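Local structure of alcohol dehydrogenase (Comamonas sp. 26, 6ZDZ) at residues 107-112 with 150-155. The protein probably catalyses the NAD(P)-dependent interconversion of alcohols and carbonyl compounds, as a dimeric member of the short-chain dehydrogenase/reductase family. Sequence-based numbering, arbitrary orientation.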
ATOM      1  N   ARG A 107       7.239  -1.324 -11.227  1.00 34.64           N
ATOM      2  CA  ARG A 107       8.085  -2.369 -10.661  1.00 34.13           C
ATOM      3  C   ARG A 107       8.136  -2.283  -9.141  1.00 31.80           C
ATOM      4  O   ARG A 107       8.150  -3.313  -8.456  1.00 30.91           O
ATOM      5  CB  ARG A 107       9.490  -2.270 -11.254  1.00 32.44           C
ATOM      6  CG  ARG A 107       9.551  -2.583 -12.740  1.00 36.53           C
ATOM      7  CD  ARG A 107      10.909  -2.236 -13.326  1.00 33.79           C
ATOM      8  NE  ARG A 107      11.059  -2.742 -14.687  1.00 35.55           N
ATOM      9  CZ  ARG A 107      11.977  -2.312 -15.546  1.00 41.27           C
ATOM     10  NH1 ARG A 107      12.825  -1.358 -15.186  1.00 52.83           N
ATOM     11  NH2 ARG A 107      12.044  -2.830 -16.765  1.00 36.74           N
ATOM     12  N   LEU A 108       8.168  -1.063  -8.596  1.00 31.71           N
ATOM     13  CA  LEU A 108       8.247  -0.894  -7.148  1.00 32.51           C
ATOM     14  C   LEU A 108       6.982  -1.402  -6.466  1.00 31.26           C
ATOM     15  O   LEU A 108       7.052  -2.113  -5.457  1.00 34.17           O
ATOM     16  CB  LEU A 108       8.496   0.577  -6.813  1.00 35.25           C
ATOM     17  CG  LEU A 108       8.810   0.954  -5.363  1.00 44.33           C
ATOM     18  CD1 LEU A 108       9.783  -0.025  -4.740  1.00 49.57           C
ATOM     19  CD2 LEU A 108       9.372   2.367  -5.304  1.00 43.61           C
ATOM     20  N   VAL A 109       5.814  -1.047  -7.002  1.00 29.90           N
ATOM     21  CA  VAL A 109       4.561  -1.498  -6.407  1.00 26.79           C
ATOM     22  C   VAL A 109       4.377  -2.995  -6.621  1.00 29.66           C
ATOM     23  O   VAL A 109       3.902  -3.710  -5.733  1.00 31.73           O
ATOM     24  CB  VAL A 109       3.380  -0.693  -6.975  1.00 26.95           C
ATOM     25  CG1 VAL A 109       2.064  -1.233  -6.439  1.00 28.52           C
ATOM     26  CG2 VAL A 109       3.538   0.783  -6.636  1.00 32.50           C
ATOM     27  N   MET A 110       4.752  -3.494  -7.801  1.00 31.69           N
ATOM     28  CA  MET A 110       4.592  -4.915  -8.091  1.00 30.00           C
ATOM     29  C   MET A 110       5.426  -5.769  -7.143  1.00 32.42           C
ATOM     30  O   MET A 110       4.932  -6.747  -6.571  1.00 34.25           O
ATOM     31  CB  MET A 110       4.971  -5.194  -9.547  1.00 27.48           C
ATOM     32  CG  MET A 110       4.991  -6.662  -9.927  1.00 34.09           C
ATOM     33  SD  MET A 110       3.358  -7.260 -10.400  1.00 56.78           S
ATOM     34  CE  MET A 110       3.793  -8.673 -11.417  1.00 35.61           C
ATOM     35  N   LEU A 111       6.698  -5.408  -6.954  1.00 29.54           N
ATOM     36  CA  LEU A 111       7.593  -6.235  -6.150  1.00 28.39           C
ATOM     37  C   LEU A 111       7.291  -6.138  -4.660  1.00 30.39           C
ATOM     38  O   LEU A 111       7.456  -7.125  -3.934  1.00 36.34           O
ATOM     39  CB  LEU A 111       9.047  -5.843  -6.413  1.00 36.63           C
ATOM     40  CG  LEU A 111       9.648  -6.335  -7.728  1.00 33.77           C
ATOM     41  CD1 LEU A 111      11.010  -5.707  -7.968  1.00 31.72           C
ATOM     42  CD2 LEU A 111       9.750  -7.849  -7.725  1.00 34.23           C
ATOM     43  N   ASN A 112       6.852  -4.974  -4.184  1.00 32.24           N
ATOM     44  CA  ASN A 112       6.679  -4.749  -2.755  1.00 27.59           C
ATOM     45  C   ASN A 112       5.237  -4.879  -2.288  1.00 30.80           C
ATOM     46  O   ASN A 112       4.993  -4.847  -1.077  1.00 33.68           O
ATOM     47  CB  ASN A 112       7.199  -3.358  -2.366  1.00 26.25           C
ATOM     48  CG  ASN A 112       8.697  -3.224  -2.535  1.00 35.59           C
ATOM     49  OD1 ASN A 112       9.317  -3.960  -3.300  1.00 48.43           O
ATOM     50  ND2 ASN A 112       9.288  -2.277  -1.814  1.00 49.56           N
ATOM     51  N   MET A 150      11.125   8.725   1.196  1.00 52.42           N
ATOM     52  CA  MET A 150      10.944   7.546   0.353  1.00 52.34           C
ATOM     53  C   MET A 150       9.452   7.240   0.270  1.00 41.02           C
ATOM     54  O   MET A 150       8.946   6.282   0.859  1.00 42.56           O
ATOM     55  CB  MET A 150      11.752   6.364   0.904  1.00 49.42           C
ATOM     56  CG  MET A 150      13.260   6.591   0.874  1.00 53.27           C
ATOM     57  SD  MET A 150      14.203   5.307   1.720  1.00 48.43           S
ATOM     58  CE  MET A 150      13.862   5.709   3.431  1.00 41.59           C
ATOM     59  N   THR A 151       8.745   8.084  -0.488  1.00 42.67           N
ATOM     60  CA  THR A 151       7.287   8.120  -0.426  1.00 39.88           C
ATOM     61  C   THR A 151       6.666   6.823  -0.932  1.00 36.44           C
ATOM     62  O   THR A 151       5.875   6.188  -0.225  1.00 39.78           O
ATOM     63  CB  THR A 151       6.766   9.313  -1.226  1.00 46.32           C
ATOM     64  OG1 THR A 151       7.282  10.526  -0.665  1.00 44.26           O
ATOM     65  CG2 THR A 151       5.247   9.353  -1.193  1.00 39.22           C
ATOM     66  N   ILE A 152       7.001   6.417  -2.158  1.00 40.87           N
ATOM     67  CA  ILE A 152       6.387   5.224  -2.734  1.00 35.60           C
ATOM     68  C   ILE A 152       6.820   3.979  -1.970  1.00 37.53           C
ATOM     69  O   ILE A 152       5.997   3.115  -1.643  1.00 33.34           O
ATOM     70  CB  ILE A 152       6.719   5.110  -4.232  1.00 33.25           C
ATOM     71  CG1 ILE A 152       6.239   6.355  -4.980  1.00 32.65           C
ATOM     72  CG2 ILE A 152       6.081   3.862  -4.824  1.00 27.19           C
ATOM     73  CD1 ILE A 152       6.593   6.354  -6.451  1.00 34.82           C
ATOM     74  N   TYR A 153       8.117   3.869  -1.673  1.00 36.73           N
ATOM     75  CA  TYR A 153       8.624   2.709  -0.945  1.00 34.74           C
ATOM     76  C   TYR A 153       7.954   2.574   0.417  1.00 35.92           C
ATOM     77  O   TYR A 153       7.466   1.496   0.778  1.00 36.07           O
ATOM     78  CB  TYR A 153      10.142   2.812  -0.789  1.00 38.49           C
ATOM     79  CG  TYR A 153      10.744   1.710   0.052  1.00 35.13           C
ATOM     80  CD1 TYR A 153      10.994   0.455  -0.486  1.00 38.89           C
ATOM     81  CD2 TYR A 153      11.065   1.927   1.387  1.00 36.17           C
ATOM     82  CE1 TYR A 153      11.545  -0.554   0.282  1.00 37.92           C
ATOM     83  CE2 TYR A 153      11.615   0.924   2.161  1.00 40.73           C
ATOM     84  CZ  TYR A 153      11.853  -0.314   1.605  1.00 44.93           C
ATOM     85  OH  TYR A 153      12.401  -1.313   2.375  1.00 43.70           O
ATOM     86  N   GLY A 154       7.933   3.659   1.193  1.00 33.59           N
ATOM     87  CA  GLY A 154       7.269   3.621   2.484  1.00 34.09           C
ATOM     88  C   GLY A 154       5.790   3.311   2.381  1.00 31.34           C
ATOM     89  O   GLY A 154       5.223   2.663   3.263  1.00 34.70           O
ATOM     90  N   ALA A 155       5.142   3.776   1.309  1.00 34.19           N
ATOM     91  CA  ALA A 155       3.730   3.474   1.108  1.00 30.98           C
ATOM     92  C   ALA A 155       3.510   1.982   0.891  1.00 32.14           C
ATOM     93  O   ALA A 155       2.565   1.401   1.439  1.00 33.16           O
ATOM     94  CB  ALA A 155       3.186   4.286  -0.069  1.00 29.48           C
TER
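Asn112 ND2 is held by a hydrogen bond to Met91 O, in a loop, and a weak one to Thr156 OG1, further along helix 151-171, and it also comes within 3.5 Å of both CD1 and CE1 of Tyr153. The amide crosses the side chain of Tyr153 at about a right angle, its plane turned 75° from that of the ring, and no hydrogen bond joins the two. An asparagine suits this buried place because its short amide can donate to a backbone carbonyl and still lie close to the CD1-CE1 side of an aromatic neighbour. In the Rossmann fold of short-chain dehydrogenases the tyrosine of the Tyr-X-X-X-Lys motif, here Tyr153, is as a rule the catalytic acid/base, and Asn112 is consistent with the asparagine of the family's Asn-Ser-Tyr-Lys tetrad. The short helical segments 107-112 and 151-155 run nearly parallel, their directions 19° apart and their axes 9.9 Å apart at closest approach. One turn before Asn112, Leu108 points toward the other helix with CG anti to the backbone N (chi1 -171°), and its forked end lets CD2 meet Ile152 CG2 at 3.6 Å while CD1 lies at the edge of the Tyr153 ring, near its plane. Ile152 is branched at CB, which lets CG2 face Leu108 and, more loosely, Val109 CG2 at 4.4 Å. Across the dimer interface Val109 packs on Thr114 and Ile152 on Thr117 of the second subunit.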